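Local coordinates for protein nitroalkane oxidase (Podospora anserina, PDB 3MKH) that oxidises primary and secondary nitroalkanes with molecular oxygen to aldehydes or ketones, releasing nitrite and hydrogen peroxide, using FAD as cofactor, at residues R213-R218 against V248-K253. Sequence-based numbering, arbitrary orientation.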
ATOM      1  N   ARG A 213      35.465  27.996  12.754  1.00 23.60           N
ATOM      2  CA  ARG A 213      36.403  28.300  11.677  1.00 28.16           C
ATOM      3  C   ARG A 213      37.715  28.869  12.250  1.00 26.61           C
ATOM      4  O   ARG A 213      38.794  28.550  11.766  1.00 25.36           O
ATOM      5  CB  ARG A 213      35.780  29.255  10.659  1.00 26.08           C
ATOM      6  CG  ARG A 213      36.747  29.724   9.574  1.00 27.59           C
ATOM      7  CD  ARG A 213      37.463  28.566   8.849  1.00 26.18           C
ATOM      8  NE  ARG A 213      38.190  29.119   7.703  1.00 27.49           N
ATOM      9  CZ  ARG A 213      37.650  29.313   6.502  1.00 29.58           C
ATOM     10  NH1 ARG A 213      36.397  28.940   6.270  1.00 26.33           N
ATOM     11  NH2 ARG A 213      38.365  29.864   5.528  1.00 25.62           N
ATOM     12  N   ALA A 214      37.616  29.675  13.304  1.00 26.73           N
ATOM     13  CA  ALA A 214      38.809  30.194  13.984  1.00 29.52           C
ATOM     14  C   ALA A 214      39.707  29.069  14.522  1.00 28.23           C
ATOM     15  O   ALA A 214      40.928  29.155  14.413  1.00 32.22           O
ATOM     16  CB  ALA A 214      38.421  31.155  15.094  1.00 27.42           C
ATOM     17  N   ASP A 215      39.108  28.023  15.095  1.00 30.07           N
ATOM     18  CA  ASP A 215      39.860  26.838  15.521  1.00 27.39           C
ATOM     19  C   ASP A 215      40.589  26.202  14.342  1.00 29.09           C
ATOM     20  O   ASP A 215      41.771  25.863  14.435  1.00 26.29           O
ATOM     21  CB  ASP A 215      38.937  25.781  16.130  1.00 24.57           C
ATOM     22  CG  ASP A 215      38.359  26.195  17.484  1.00 31.43           C
ATOM     23  OD1 ASP A 215      39.083  26.781  18.314  1.00 31.87           O
ATOM     24  OD2 ASP A 215      37.169  25.904  17.723  1.00 28.44           O
ATOM     25  N   LEU A 216      39.871  26.020  13.238  1.00 28.75           N
ATOM     26  CA  LEU A 216      40.442  25.387  12.050  1.00 29.77           C
ATOM     27  C   LEU A 216      41.620  26.180  11.511  1.00 29.06           C
ATOM     28  O   LEU A 216      42.643  25.605  11.161  1.00 33.05           O
ATOM     29  CB  LEU A 216      39.380  25.180  10.959  1.00 22.41           C
ATOM     30  CG  LEU A 216      38.276  24.196  11.367  1.00 22.68           C
ATOM     31  CD1 LEU A 216      37.244  24.054  10.274  1.00 22.26           C
ATOM     32  CD2 LEU A 216      38.862  22.823  11.726  1.00 21.15           C
ATOM     33  N   ASP A 217      41.477  27.498  11.457  1.00 30.49           N
ATOM     34  CA  ASP A 217      42.540  28.358  10.929  1.00 31.84           C
ATOM     35  C   ASP A 217      43.749  28.310  11.858  1.00 32.50           C
ATOM     36  O   ASP A 217      44.894  28.311  11.412  1.00 36.30           O
ATOM     37  CB  ASP A 217      42.067  29.814  10.819  1.00 29.20           C
ATOM     38  CG  ASP A 217      41.015  30.025   9.733  1.00 35.13           C
ATOM     39  OD1 ASP A 217      40.818  29.135   8.870  1.00 31.33           O
ATOM     40  OD2 ASP A 217      40.396  31.114   9.737  1.00 34.34           O
ATOM     41  N   ARG A 218      43.486  28.279  13.156  1.00 30.38           N
ATOM     42  CA  ARG A 218      44.556  28.242  14.146  1.00 35.32           C
ATOM     43  C   ARG A 218      45.355  26.943  14.015  1.00 34.67           C
ATOM     44  O   ARG A 218      46.585  26.940  14.112  1.00 36.19           O
ATOM     45  CB  ARG A 218      43.972  28.401  15.557  1.00 33.19           C
ATOM     46  CG  ARG A 218      44.971  28.217  16.685  1.00 35.70           C
ATOM     47  CD  ARG A 218      44.314  28.533  18.027  1.00 43.11           C
ATOM     48  NE  ARG A 218      43.056  27.808  18.208  1.00 43.65           N
ATOM     49  CZ  ARG A 218      42.981  26.533  18.577  1.00 41.19           C
ATOM     50  NH1 ARG A 218      44.094  25.839  18.801  1.00 42.81           N
ATOM     51  NH2 ARG A 218      41.796  25.951  18.718  1.00 31.24           N
ATOM     52  N   VAL A 248      42.679  18.200  14.898  1.00 28.54           N
ATOM     53  CA  VAL A 248      42.086  19.479  15.222  1.00 26.89           C
ATOM     54  C   VAL A 248      42.070  19.645  16.733  1.00 26.80           C
ATOM     55  O   VAL A 248      41.331  18.952  17.432  1.00 30.78           O
ATOM     56  CB  VAL A 248      40.644  19.575  14.692  1.00 29.85           C
ATOM     57  CG1 VAL A 248      39.989  20.877  15.176  1.00 30.28           C
ATOM     58  CG2 VAL A 248      40.626  19.487  13.166  1.00 27.83           C
ATOM     59  N   ARG A 249      42.874  20.576  17.236  1.00 27.58           N
ATOM     60  CA  ARG A 249      42.990  20.761  18.675  1.00 30.42           C
ATOM     61  C   ARG A 249      42.168  21.948  19.150  1.00 28.55           C
ATOM     62  O   ARG A 249      42.258  23.041  18.590  1.00 28.86           O
ATOM     63  CB  ARG A 249      44.459  20.951  19.065  1.00 36.55           C
ATOM     64  CG  ARG A 249      45.345  19.785  18.645  1.00 34.68           C
ATOM     65  CD  ARG A 249      46.784  19.940  19.152  1.00 47.71           C
ATOM     66  NE  ARG A 249      47.561  18.713  18.953  1.00 52.02           N
ATOM     67  CZ  ARG A 249      48.112  18.357  17.793  1.00 56.23           C
ATOM     68  NH1 ARG A 249      47.966  19.131  16.723  1.00 53.66           N
ATOM     69  NH2 ARG A 249      48.804  17.224  17.696  1.00 57.33           N
ATOM     70  N   VAL A 250      41.376  21.733  20.197  1.00 26.57           N
ATOM     71  CA  VAL A 250      40.567  22.810  20.748  1.00 29.22           C
ATOM     72  C   VAL A 250      40.666  22.841  22.276  1.00 26.32           C
ATOM     73  O   VAL A 250      40.895  21.814  22.921  1.00 29.89           O
ATOM     74  CB  VAL A 250      39.080  22.682  20.326  1.00 29.07           C
ATOM     75  CG1 VAL A 250      38.951  22.771  18.806  1.00 27.06           C
ATOM     76  CG2 VAL A 250      38.479  21.387  20.864  1.00 24.35           C
ATOM     77  N   PRO A 251      40.498  24.029  22.853  1.00 25.77           N
ATOM     78  CA  PRO A 251      40.557  24.168  24.310  1.00 31.04           C
ATOM     79  C   PRO A 251      39.329  23.532  24.953  1.00 34.36           C
ATOM     80  O   PRO A 251      38.349  23.189  24.268  1.00 27.41           O
ATOM     81  CB  PRO A 251      40.598  25.686  24.517  1.00 29.50           C
ATOM     82  CG  PRO A 251      39.917  26.253  23.294  1.00 27.14           C
ATOM     83  CD  PRO A 251      40.277  25.316  22.164  1.00 25.73           C
ATOM     84  N   THR A 252      39.373  23.365  26.264  1.00 28.73           N
ATOM     85  CA  THR A 252      38.329  22.622  26.947  1.00 26.95           C
ATOM     86  C   THR A 252      36.998  23.371  26.969  1.00 27.66           C
ATOM     87  O   THR A 252      35.943  22.757  27.096  1.00 27.78           O
ATOM     88  CB  THR A 252      38.759  22.233  28.375  1.00 36.77           C
ATOM     89  OG1 THR A 252      39.111  23.418  29.095  1.00 35.15           O
ATOM     90  CG2 THR A 252      39.955  21.287  28.329  1.00 35.23           C
ATOM     91  N   LYS A 253      37.033  24.691  26.830  1.00 28.70           N
ATOM     92  CA  LYS A 253      35.778  25.439  26.731  1.00 31.45           C
ATOM     93  C   LYS A 253      34.937  24.968  25.537  1.00 31.70           C
ATOM     94  O   LYS A 253      33.716  25.122  25.542  1.00 27.23           O
ATOM     95  CB  LYS A 253      36.018  26.950  26.644  1.00 29.32           C
ATOM     96  CG  LYS A 253      36.746  27.418  25.403  1.00 30.08           C
ATOM     97  CD  LYS A 253      36.867  28.933  25.384  1.00 34.80           C
ATOM     98  CE  LYS A 253      37.596  29.414  24.150  1.00 35.90           C
ATOM     99  NZ  LYS A 253      37.788  30.880  24.140  1.00 39.86           N
TER
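The guanidinium of R218 joins the helix 213-218 to the strand 248-251 by gripping a main-chain carbonyl: NH2 of R218 lies 2.9 Å from O of R249, and NH1 adds a weak, longer bond to the same oxygen. The donor NH2 sits in the carbonyl plane of R249, with a C=O...N angle of 148°, whereas the oxygen is tilted somewhat from the guanidinium plane. After chi1 and chi2 near anti, a bend at chi3 (51°) turns NE off the line of the extended CB-CG-CD chain. The same NH2 reaches OD1 of D215 at 2.9 Å in a salt bridge; this oxygen lies in the guanidinium plane, although NH2 meets it from above the carboxylate plane. One nitrogen thus serves two acceptors, which probably limits rotation of the guanidinium, and R218 meets P251 tip to tip, NH2 3.8 Å from CD of the proline.

D215 crosses V250 at about a right angle, its CG 3.7 Å from CG1 of V250, so the carboxylate packs on a methyl while OD2 accepts a bond from the backbone N of T212. An alanine at D215 would probably leave NH2 of R218 without its carboxylate mate, freer to turn, and open a gap beside CG1 of V250. At the other end of the contact V248 presents both methyls to one branch of L216, with CG2 4.0 Å from CD2 of the leucine.

The segment axes approach to 8.1 Å at 124° between their N-to-C directions. The short helix 213-219 directly follows strand 206-212 and lies beside the end of strand 242-251, within the beta domain of this acyl-CoA dehydrogenase fold. L216 also touches V211, V250 packs on I209 and W162, and strand 161-168 pairs antiparallel with strand 242-251.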